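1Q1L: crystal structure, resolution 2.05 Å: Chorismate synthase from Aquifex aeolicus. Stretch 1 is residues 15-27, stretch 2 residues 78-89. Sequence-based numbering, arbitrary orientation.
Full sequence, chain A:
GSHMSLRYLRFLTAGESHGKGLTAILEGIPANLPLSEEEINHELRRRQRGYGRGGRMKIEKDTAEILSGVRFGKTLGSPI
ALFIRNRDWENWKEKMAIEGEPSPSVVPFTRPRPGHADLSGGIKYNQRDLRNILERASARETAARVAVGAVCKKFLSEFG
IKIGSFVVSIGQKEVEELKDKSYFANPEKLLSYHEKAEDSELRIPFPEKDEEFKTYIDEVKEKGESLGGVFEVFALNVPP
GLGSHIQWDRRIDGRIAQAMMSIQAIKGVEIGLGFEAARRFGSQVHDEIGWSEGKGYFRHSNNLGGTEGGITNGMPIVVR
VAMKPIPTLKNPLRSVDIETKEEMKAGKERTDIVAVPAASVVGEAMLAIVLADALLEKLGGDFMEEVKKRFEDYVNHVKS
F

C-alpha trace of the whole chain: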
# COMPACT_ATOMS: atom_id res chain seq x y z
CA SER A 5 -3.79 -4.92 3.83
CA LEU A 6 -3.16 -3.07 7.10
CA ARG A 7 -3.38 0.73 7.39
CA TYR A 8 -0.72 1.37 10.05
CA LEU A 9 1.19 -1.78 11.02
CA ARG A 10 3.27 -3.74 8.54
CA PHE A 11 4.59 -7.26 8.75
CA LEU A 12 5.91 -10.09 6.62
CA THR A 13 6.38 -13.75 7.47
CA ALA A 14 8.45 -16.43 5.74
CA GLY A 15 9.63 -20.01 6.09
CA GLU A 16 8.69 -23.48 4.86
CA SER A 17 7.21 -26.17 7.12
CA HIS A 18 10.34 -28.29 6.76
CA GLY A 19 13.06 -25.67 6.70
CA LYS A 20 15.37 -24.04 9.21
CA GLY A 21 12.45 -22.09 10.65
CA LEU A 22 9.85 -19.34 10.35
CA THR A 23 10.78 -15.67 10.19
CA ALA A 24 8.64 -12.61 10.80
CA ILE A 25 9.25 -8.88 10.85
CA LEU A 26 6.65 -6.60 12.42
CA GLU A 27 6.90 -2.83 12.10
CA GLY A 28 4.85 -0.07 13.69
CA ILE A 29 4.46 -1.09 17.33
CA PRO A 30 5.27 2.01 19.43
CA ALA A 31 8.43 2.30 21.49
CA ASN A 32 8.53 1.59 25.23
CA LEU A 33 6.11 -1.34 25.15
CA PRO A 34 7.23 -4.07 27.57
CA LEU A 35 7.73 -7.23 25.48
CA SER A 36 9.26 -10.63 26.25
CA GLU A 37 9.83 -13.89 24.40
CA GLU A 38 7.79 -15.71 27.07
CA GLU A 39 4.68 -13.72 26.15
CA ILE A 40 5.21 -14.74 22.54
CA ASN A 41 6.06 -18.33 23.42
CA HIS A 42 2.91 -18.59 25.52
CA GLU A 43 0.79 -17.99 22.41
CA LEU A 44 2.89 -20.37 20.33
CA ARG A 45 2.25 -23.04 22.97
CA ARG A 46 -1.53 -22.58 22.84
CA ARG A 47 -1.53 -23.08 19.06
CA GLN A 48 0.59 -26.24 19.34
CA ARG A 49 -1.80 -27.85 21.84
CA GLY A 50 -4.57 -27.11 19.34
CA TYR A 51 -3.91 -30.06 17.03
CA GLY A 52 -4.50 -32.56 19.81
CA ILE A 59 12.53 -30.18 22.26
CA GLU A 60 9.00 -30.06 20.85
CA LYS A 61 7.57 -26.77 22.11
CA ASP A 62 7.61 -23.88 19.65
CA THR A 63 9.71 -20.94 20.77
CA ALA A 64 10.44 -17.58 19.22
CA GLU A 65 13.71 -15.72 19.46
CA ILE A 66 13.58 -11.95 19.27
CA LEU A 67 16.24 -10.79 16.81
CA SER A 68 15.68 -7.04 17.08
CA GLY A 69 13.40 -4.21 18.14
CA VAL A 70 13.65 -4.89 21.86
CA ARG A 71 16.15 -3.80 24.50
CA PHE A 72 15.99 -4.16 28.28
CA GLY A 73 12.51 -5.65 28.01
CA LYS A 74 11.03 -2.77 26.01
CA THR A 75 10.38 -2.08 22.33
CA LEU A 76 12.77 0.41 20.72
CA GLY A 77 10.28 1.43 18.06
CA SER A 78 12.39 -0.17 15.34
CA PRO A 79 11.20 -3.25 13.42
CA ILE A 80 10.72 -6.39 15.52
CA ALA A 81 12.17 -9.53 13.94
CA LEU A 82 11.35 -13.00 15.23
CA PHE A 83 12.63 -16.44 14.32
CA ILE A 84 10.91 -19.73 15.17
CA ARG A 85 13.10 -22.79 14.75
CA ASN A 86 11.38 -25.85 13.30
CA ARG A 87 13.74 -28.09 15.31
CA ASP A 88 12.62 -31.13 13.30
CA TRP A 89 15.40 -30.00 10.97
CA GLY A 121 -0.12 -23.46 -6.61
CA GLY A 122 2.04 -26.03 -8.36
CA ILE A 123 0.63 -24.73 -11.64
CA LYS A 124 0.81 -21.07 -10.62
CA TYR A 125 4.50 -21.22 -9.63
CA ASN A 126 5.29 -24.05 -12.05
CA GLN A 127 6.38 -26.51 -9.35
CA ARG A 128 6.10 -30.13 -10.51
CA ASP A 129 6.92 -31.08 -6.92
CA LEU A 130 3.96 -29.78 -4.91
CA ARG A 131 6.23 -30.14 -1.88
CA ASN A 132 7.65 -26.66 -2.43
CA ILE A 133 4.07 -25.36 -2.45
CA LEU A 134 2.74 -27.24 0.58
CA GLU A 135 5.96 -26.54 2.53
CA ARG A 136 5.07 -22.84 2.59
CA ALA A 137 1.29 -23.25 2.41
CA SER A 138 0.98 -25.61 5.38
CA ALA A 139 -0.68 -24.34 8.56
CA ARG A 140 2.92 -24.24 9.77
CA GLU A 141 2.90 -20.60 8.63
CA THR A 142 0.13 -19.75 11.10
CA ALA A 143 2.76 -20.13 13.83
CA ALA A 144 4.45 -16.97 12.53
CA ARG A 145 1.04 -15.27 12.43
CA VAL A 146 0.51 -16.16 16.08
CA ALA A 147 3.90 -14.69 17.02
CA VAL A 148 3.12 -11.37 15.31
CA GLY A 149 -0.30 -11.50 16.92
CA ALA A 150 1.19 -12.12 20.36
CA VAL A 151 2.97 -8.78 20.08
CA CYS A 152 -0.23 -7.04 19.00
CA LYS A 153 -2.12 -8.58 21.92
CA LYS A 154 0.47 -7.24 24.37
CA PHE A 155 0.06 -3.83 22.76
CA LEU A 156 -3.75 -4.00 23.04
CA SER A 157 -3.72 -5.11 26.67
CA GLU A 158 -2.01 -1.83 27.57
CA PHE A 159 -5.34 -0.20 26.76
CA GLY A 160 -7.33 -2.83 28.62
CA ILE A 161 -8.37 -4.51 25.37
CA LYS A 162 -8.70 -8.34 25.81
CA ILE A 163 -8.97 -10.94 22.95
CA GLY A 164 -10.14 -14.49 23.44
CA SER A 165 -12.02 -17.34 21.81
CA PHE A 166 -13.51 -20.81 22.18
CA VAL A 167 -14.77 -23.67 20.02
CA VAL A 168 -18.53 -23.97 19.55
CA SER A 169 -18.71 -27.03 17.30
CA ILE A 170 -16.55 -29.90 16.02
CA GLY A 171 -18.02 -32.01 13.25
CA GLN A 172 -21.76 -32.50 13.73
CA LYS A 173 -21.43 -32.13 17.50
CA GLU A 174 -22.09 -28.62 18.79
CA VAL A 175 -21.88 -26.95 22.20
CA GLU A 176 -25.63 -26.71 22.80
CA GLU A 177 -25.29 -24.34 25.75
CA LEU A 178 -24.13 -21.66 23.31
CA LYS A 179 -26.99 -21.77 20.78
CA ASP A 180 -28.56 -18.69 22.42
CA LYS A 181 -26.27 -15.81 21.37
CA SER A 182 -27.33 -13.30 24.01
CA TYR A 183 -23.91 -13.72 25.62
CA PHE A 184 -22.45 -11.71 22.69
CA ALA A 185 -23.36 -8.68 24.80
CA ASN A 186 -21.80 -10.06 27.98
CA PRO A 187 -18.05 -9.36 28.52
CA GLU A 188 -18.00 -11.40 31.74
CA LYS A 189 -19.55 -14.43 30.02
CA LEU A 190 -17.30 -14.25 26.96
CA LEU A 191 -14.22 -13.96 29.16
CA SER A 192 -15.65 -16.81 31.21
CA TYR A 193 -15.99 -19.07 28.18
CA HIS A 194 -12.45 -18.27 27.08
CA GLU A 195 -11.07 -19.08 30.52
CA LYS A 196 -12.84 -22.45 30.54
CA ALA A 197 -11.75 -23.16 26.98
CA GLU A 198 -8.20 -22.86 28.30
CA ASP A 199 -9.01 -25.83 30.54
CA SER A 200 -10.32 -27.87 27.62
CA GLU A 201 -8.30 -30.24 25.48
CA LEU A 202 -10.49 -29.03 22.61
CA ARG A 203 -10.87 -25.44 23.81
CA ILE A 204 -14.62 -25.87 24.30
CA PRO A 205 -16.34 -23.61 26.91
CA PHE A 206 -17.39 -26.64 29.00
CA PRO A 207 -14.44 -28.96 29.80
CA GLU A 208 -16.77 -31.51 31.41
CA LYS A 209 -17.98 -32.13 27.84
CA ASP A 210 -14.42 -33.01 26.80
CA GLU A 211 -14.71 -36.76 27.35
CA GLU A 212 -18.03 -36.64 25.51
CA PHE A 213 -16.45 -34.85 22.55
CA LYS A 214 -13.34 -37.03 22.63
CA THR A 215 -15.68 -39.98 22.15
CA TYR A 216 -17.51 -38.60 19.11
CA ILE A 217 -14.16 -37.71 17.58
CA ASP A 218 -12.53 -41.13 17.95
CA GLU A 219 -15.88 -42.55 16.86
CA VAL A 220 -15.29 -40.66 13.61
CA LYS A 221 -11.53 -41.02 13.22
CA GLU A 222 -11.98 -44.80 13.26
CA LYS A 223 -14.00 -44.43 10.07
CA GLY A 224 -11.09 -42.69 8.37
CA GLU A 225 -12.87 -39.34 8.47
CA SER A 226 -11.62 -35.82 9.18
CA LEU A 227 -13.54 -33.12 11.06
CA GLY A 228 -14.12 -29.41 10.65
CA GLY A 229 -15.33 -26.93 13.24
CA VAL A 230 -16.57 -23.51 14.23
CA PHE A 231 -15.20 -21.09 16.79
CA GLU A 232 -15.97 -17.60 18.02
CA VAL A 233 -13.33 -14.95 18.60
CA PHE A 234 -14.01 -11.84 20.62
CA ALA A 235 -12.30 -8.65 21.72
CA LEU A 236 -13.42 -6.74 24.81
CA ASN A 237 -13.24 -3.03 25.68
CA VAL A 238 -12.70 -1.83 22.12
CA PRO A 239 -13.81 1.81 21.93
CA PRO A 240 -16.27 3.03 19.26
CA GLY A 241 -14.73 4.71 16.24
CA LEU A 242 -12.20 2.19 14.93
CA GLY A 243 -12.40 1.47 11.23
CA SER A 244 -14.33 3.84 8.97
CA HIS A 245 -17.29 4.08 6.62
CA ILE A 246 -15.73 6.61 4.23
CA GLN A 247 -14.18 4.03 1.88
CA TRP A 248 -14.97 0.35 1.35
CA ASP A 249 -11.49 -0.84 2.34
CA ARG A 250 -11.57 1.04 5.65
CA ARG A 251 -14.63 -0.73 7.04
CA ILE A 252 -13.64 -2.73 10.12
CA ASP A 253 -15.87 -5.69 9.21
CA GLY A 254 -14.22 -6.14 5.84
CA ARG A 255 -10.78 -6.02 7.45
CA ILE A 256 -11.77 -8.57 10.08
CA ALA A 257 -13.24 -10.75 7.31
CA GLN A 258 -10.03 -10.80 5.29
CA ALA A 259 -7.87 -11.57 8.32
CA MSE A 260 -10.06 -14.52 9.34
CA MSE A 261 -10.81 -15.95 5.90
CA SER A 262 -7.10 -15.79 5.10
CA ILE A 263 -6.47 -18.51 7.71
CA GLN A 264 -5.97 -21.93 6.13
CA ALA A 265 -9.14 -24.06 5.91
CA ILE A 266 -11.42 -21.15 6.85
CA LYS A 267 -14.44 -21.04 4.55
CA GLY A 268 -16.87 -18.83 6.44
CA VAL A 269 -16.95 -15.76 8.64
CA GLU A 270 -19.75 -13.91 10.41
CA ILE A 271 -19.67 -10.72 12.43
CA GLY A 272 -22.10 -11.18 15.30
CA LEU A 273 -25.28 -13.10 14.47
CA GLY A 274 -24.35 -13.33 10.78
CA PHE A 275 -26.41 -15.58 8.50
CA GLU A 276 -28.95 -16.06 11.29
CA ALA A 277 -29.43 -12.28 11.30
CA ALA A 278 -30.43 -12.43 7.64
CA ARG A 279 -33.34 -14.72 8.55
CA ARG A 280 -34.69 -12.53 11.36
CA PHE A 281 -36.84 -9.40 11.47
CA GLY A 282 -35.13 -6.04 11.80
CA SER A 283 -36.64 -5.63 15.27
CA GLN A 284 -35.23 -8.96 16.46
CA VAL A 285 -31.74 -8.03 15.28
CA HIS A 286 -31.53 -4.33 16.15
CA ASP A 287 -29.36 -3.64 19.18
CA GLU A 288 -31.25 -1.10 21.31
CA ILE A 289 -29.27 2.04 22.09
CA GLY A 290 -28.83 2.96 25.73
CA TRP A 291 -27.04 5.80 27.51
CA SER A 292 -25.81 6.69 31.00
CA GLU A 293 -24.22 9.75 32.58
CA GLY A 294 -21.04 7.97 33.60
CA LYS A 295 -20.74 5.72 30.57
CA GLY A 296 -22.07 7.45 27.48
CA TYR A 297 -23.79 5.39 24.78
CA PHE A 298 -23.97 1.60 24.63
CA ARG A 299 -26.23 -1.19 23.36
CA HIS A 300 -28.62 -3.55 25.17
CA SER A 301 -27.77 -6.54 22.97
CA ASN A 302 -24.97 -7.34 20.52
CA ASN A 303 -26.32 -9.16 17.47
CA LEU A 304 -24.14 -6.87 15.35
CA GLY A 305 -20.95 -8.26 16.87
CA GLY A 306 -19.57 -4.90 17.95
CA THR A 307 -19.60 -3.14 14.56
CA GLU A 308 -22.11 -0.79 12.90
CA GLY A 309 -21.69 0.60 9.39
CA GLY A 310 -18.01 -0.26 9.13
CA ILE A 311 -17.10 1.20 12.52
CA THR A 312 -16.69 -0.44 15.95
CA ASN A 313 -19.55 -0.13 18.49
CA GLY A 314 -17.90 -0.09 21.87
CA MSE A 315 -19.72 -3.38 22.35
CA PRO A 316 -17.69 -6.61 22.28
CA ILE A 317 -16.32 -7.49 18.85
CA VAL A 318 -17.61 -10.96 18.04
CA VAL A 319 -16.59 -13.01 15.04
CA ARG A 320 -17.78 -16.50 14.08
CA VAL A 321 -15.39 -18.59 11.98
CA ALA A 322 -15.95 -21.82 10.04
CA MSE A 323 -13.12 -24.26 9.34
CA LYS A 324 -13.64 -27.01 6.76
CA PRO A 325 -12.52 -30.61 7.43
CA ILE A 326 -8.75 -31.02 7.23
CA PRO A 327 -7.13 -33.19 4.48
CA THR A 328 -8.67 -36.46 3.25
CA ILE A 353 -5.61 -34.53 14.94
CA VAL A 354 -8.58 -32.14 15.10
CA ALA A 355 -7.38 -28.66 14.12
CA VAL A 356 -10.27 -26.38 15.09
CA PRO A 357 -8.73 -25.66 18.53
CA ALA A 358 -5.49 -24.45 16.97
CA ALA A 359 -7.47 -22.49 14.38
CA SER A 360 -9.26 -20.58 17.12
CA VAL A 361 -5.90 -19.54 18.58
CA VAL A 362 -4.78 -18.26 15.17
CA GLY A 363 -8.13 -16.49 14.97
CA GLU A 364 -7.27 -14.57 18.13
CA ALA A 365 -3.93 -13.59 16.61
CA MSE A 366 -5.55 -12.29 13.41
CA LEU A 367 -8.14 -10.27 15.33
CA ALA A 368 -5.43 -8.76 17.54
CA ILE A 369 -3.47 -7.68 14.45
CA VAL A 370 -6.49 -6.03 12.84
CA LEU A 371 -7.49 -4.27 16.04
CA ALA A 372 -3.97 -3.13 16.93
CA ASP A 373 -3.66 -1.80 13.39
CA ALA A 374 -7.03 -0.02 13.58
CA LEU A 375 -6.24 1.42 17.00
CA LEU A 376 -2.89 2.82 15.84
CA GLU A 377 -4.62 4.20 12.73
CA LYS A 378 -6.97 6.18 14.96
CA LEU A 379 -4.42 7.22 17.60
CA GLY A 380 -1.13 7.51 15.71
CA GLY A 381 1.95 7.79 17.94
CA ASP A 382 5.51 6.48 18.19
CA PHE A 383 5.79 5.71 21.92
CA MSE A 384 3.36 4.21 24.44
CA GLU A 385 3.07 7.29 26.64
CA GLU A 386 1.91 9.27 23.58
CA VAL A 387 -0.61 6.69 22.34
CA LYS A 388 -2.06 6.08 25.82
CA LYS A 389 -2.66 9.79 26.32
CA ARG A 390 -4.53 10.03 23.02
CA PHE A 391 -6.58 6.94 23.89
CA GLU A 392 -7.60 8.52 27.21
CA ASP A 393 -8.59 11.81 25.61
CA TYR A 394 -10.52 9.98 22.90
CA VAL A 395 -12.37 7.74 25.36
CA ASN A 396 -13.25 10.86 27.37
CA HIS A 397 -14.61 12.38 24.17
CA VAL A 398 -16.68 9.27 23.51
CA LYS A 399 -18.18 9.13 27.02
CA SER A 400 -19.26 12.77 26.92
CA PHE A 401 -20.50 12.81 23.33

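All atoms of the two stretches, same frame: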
# COMPACT_ATOMS: atom_id res chain seq x y z
N GLY A 15 9.19 -18.72 5.57
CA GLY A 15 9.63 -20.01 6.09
C GLY A 15 8.79 -21.15 5.57
O GLY A 15 7.58 -20.99 5.39
N GLU A 16 9.42 -22.30 5.33
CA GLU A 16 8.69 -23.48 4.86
C GLU A 16 8.49 -24.38 6.08
O GLU A 16 9.23 -24.28 7.06
CB GLU A 16 9.48 -24.25 3.79
CG GLU A 16 10.60 -23.50 3.09
CD GLU A 16 10.18 -22.18 2.46
OE1 GLU A 16 9.09 -22.11 1.86
OE2 GLU A 16 10.96 -21.21 2.56
N SER A 17 7.50 -25.27 6.01
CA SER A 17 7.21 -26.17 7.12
C SER A 17 8.41 -27.04 7.50
O SER A 17 8.65 -27.31 8.68
CB SER A 17 6.00 -27.04 6.79
OG SER A 17 6.05 -27.50 5.45
N HIS A 18 9.17 -27.47 6.50
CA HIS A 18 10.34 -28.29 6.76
C HIS A 18 11.61 -27.57 6.33
O HIS A 18 12.32 -28.00 5.41
CB HIS A 18 10.23 -29.65 6.05
CG HIS A 18 9.09 -30.48 6.54
ND1 HIS A 18 7.80 -30.35 6.07
CD2 HIS A 18 9.04 -31.43 7.52
CE1 HIS A 18 7.00 -31.17 6.73
NE2 HIS A 18 7.73 -31.84 7.61
N GLY A 19 11.88 -26.46 7.00
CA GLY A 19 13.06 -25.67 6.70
C GLY A 19 13.68 -25.30 8.02
O GLY A 19 13.24 -25.78 9.06
N LYS A 20 14.70 -24.45 7.99
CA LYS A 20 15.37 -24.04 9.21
C LYS A 20 14.37 -23.49 10.22
O LYS A 20 14.42 -23.81 11.40
CB LYS A 20 16.44 -23.00 8.90
CG LYS A 20 17.46 -23.48 7.87
CD LYS A 20 18.52 -22.43 7.61
CE LYS A 20 19.54 -22.92 6.59
NZ LYS A 20 20.65 -21.93 6.43
N GLY A 21 13.44 -22.66 9.75
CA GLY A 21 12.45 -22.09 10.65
C GLY A 21 11.54 -21.06 10.01
O GLY A 21 11.51 -20.91 8.79
N LEU A 22 10.78 -20.36 10.84
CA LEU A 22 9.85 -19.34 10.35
C LEU A 22 10.37 -17.98 10.78
O LEU A 22 10.82 -17.81 11.92
CB LEU A 22 8.46 -19.57 10.94
CG LEU A 22 7.90 -20.98 10.79
CD1 LEU A 22 6.56 -21.07 11.52
CD2 LEU A 22 7.75 -21.33 9.32
N THR A 23 10.31 -17.01 9.88
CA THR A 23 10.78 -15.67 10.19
C THR A 23 9.66 -14.65 10.01
O THR A 23 8.85 -14.77 9.10
CB THR A 23 11.97 -15.27 9.29
OG1 THR A 23 12.97 -16.30 9.33
CG2 THR A 23 12.60 -13.97 9.77
N ALA A 24 9.64 -13.65 10.88
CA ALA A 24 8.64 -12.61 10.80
C ALA A 24 9.24 -11.28 11.21
O ALA A 24 10.10 -11.23 12.09
CB ALA A 24 7.46 -12.92 11.72
N ILE A 25 8.81 -10.22 10.53
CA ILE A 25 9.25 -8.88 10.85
C ILE A 25 7.98 -8.06 10.96
O ILE A 25 7.17 -8.01 10.03
CB ILE A 25 10.16 -8.26 9.76
CG1 ILE A 25 11.47 -9.05 9.66
CG2 ILE A 25 10.45 -6.81 10.10
CD1 ILE A 25 12.46 -8.53 8.62
N LEU A 26 7.81 -7.43 12.12
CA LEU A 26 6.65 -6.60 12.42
C LEU A 26 7.13 -5.17 12.64
O LEU A 26 8.04 -4.94 13.43
CB LEU A 26 5.97 -7.09 13.71
CG LEU A 26 4.91 -6.14 14.29
CD1 LEU A 26 3.80 -5.94 13.26
CD2 LEU A 26 4.35 -6.71 15.58
N GLU A 27 6.51 -4.22 11.96
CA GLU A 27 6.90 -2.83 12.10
C GLU A 27 5.71 -1.94 12.44
O GLU A 27 4.62 -2.11 11.90
CB GLU A 27 7.53 -2.33 10.80
CG GLU A 27 8.07 -0.92 10.88
CD GLU A 27 8.58 -0.40 9.55
OE1 GLU A 27 7.74 -0.01 8.71
OE2 GLU A 27 9.81 -0.40 9.34
N SER A 78 11.86 0.31 16.61
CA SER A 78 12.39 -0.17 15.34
C SER A 78 11.68 -1.48 15.00
O SER A 78 10.96 -2.03 15.83
CB SER A 78 13.90 -0.39 15.46
OG SER A 78 14.19 -1.25 16.54
N PRO A 79 11.87 -2.00 13.78
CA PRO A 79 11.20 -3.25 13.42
C PRO A 79 11.54 -4.40 14.37
O PRO A 79 12.68 -4.52 14.83
CB PRO A 79 11.70 -3.53 12.00
CG PRO A 79 12.08 -2.18 11.48
CD PRO A 79 12.74 -1.55 12.68
N ILE A 80 10.54 -5.24 14.64
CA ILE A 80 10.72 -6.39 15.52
C ILE A 80 10.81 -7.64 14.65
O ILE A 80 9.87 -7.98 13.93
CB ILE A 80 9.52 -6.53 16.48
CG1 ILE A 80 9.36 -5.25 17.30
CG2 ILE A 80 9.73 -7.75 17.38
CD1 ILE A 80 8.12 -5.22 18.16
N ALA A 81 11.95 -8.32 14.72
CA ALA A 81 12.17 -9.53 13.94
C ALA A 81 12.16 -10.74 14.86
O ALA A 81 12.78 -10.73 15.93
CB ALA A 81 13.51 -9.44 13.19
N LEU A 82 11.46 -11.78 14.44
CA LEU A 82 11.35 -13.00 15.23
C LEU A 82 11.73 -14.20 14.38
O LEU A 82 11.53 -14.20 13.16
CB LEU A 82 9.90 -13.19 15.70
CG LEU A 82 9.16 -12.00 16.34
CD1 LEU A 82 7.68 -12.35 16.46
CD2 LEU A 82 9.76 -11.67 17.70
N PHE A 83 12.29 -15.22 15.02
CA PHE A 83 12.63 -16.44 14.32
C PHE A 83 12.12 -17.62 15.15
O PHE A 83 12.32 -17.66 16.36
CB PHE A 83 14.14 -16.57 14.12
CG PHE A 83 14.53 -17.74 13.25
CD1 PHE A 83 14.11 -17.81 11.93
CD2 PHE A 83 15.29 -18.79 13.77
CE1 PHE A 83 14.42 -18.91 11.13
CE2 PHE A 83 15.61 -19.90 12.98
CZ PHE A 83 15.17 -19.96 11.66
N ILE A 84 11.44 -18.55 14.50
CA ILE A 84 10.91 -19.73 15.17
C ILE A 84 11.54 -20.96 14.55
O ILE A 84 11.22 -21.32 13.42
CB ILE A 84 9.37 -19.85 15.00
CG1 ILE A 84 8.67 -18.63 15.60
CG2 ILE A 84 8.88 -21.12 15.67
CD1 ILE A 84 7.19 -18.55 15.26
N ARG A 85 12.45 -21.60 15.27
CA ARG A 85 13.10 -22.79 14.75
C ARG A 85 12.11 -23.94 14.60
O ARG A 85 11.21 -24.10 15.42
CB ARG A 85 14.25 -23.22 15.67
CG ARG A 85 15.43 -22.26 15.68
CD ARG A 85 16.64 -22.86 16.38
NE ARG A 85 17.79 -21.96 16.35
CZ ARG A 85 18.99 -22.26 16.85
NH1 ARG A 85 19.20 -23.44 17.41
NH2 ARG A 85 19.97 -21.37 16.78
N ASN A 86 12.26 -24.72 13.53
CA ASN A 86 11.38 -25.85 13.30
C ASN A 86 11.86 -27.06 14.10
O ASN A 86 11.10 -28.00 14.34
CB ASN A 86 11.31 -26.18 11.81
CG ASN A 86 10.45 -25.19 11.03
OD1 ASN A 86 9.31 -24.91 11.41
ND2 ASN A 86 10.99 -24.66 9.94
N ARG A 87 13.13 -27.03 14.51
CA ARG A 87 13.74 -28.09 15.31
C ARG A 87 13.79 -29.45 14.61
O ARG A 87 14.83 -30.11 14.63
CB ARG A 87 13.00 -28.21 16.64
CG ARG A 87 13.04 -26.94 17.46
CD ARG A 87 12.37 -27.10 18.81
NE ARG A 87 12.44 -25.87 19.59
CZ ARG A 87 13.58 -25.27 19.94
NH1 ARG A 87 14.74 -25.78 19.58
NH2 ARG A 87 13.54 -24.16 20.66
N ASP A 88 12.68 -29.86 14.01
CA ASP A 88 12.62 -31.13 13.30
C ASP A 88 13.41 -30.95 12.01
O ASP A 88 12.99 -31.42 10.95
CB ASP A 88 11.17 -31.49 12.99
CG ASP A 88 10.29 -31.45 14.22
OD1 ASP A 88 10.58 -32.17 15.19
OD2 ASP A 88 9.30 -30.69 14.21
N TRP A 89 14.54 -30.27 12.12
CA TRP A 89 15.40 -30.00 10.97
C TRP A 89 16.69 -30.82 11.06
O TRP A 89 16.72 -31.87 11.70
CB TRP A 89 15.73 -28.51 10.92
CG TRP A 89 16.33 -28.06 9.63
CD1 TRP A 89 15.75 -28.10 8.40
CD2 TRP A 89 17.64 -27.51 9.44
NE1 TRP A 89 16.61 -27.60 7.45
CE2 TRP A 89 17.78 -27.23 8.07
CE3 TRP A 89 18.71 -27.22 10.30
CZ2 TRP A 89 18.95 -26.68 7.53
CZ3 TRP A 89 19.87 -26.67 9.77
CH2 TRP A 89 19.98 -26.40 8.39

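Strands 21-27 and 80-85 run antiparallel (167° between their directions, axes 4.5 Å apart at closest approach) and together with their flanking loops bury 951 Å². Three pairs carry the ladder, each closed by two backbone hydrogen bonds: Leu-22 N to Ile-84 O and Ile-84 N to Leu-22 O (both 2.8 Å), Ala-24 N to Leu-82 O (3.0 Å) and Leu-82 N to Ala-24 O (2.8 Å), Leu-26 N to Ile-80 O and Ile-80 N to Leu-26 O (both 2.8 Å). Between them the chains draw closer, and CA-H...O contacts such as Thr-23 CA to Leu-82 O (3.4 Å) fill the gaps.

The side chains of these three pairs share one face, where Leu-22 CB meets Ile-84 CB at 4.2 Å. On the other face, Ile-25 packs against two neighbours, its CG1 4.1 Å from Ala-81 CB and its CG2 4.0 Å from Pro-79 CB.

The clearest bump in a hollow is the Phe-83 ring. Its chi1 is t, and the ring reaches toward Gly-21, bringing Phe-83 CZ to 3.6 Å from Gly-21 CA, while Thr-23 OG1 lies at the ring edge, 3.2 Å from Phe-83 CD1. The hollow exists because Gly-21 has no side chain: an ideal CB would clash with Phe-83 CZ and Ile-84 O, 2.5 Å from each.

Beyond the strand, Asn-86 points toward the loop before Gly-21 and plugs it. Its ND2 donates to Gly-19 O (2.7 Å) and weakly to Glu-16 O (3.4 Å), while Asn-86 N bonds to Lys-20 O (3.2 Å), extending the pairing past Arg-85. Farther out, Lys-20 lays CG over one face of the Trp-89 six-membered ring, 3.9 Å from its centroid, a CH-pi contact on an exposed, poorly ordered residue.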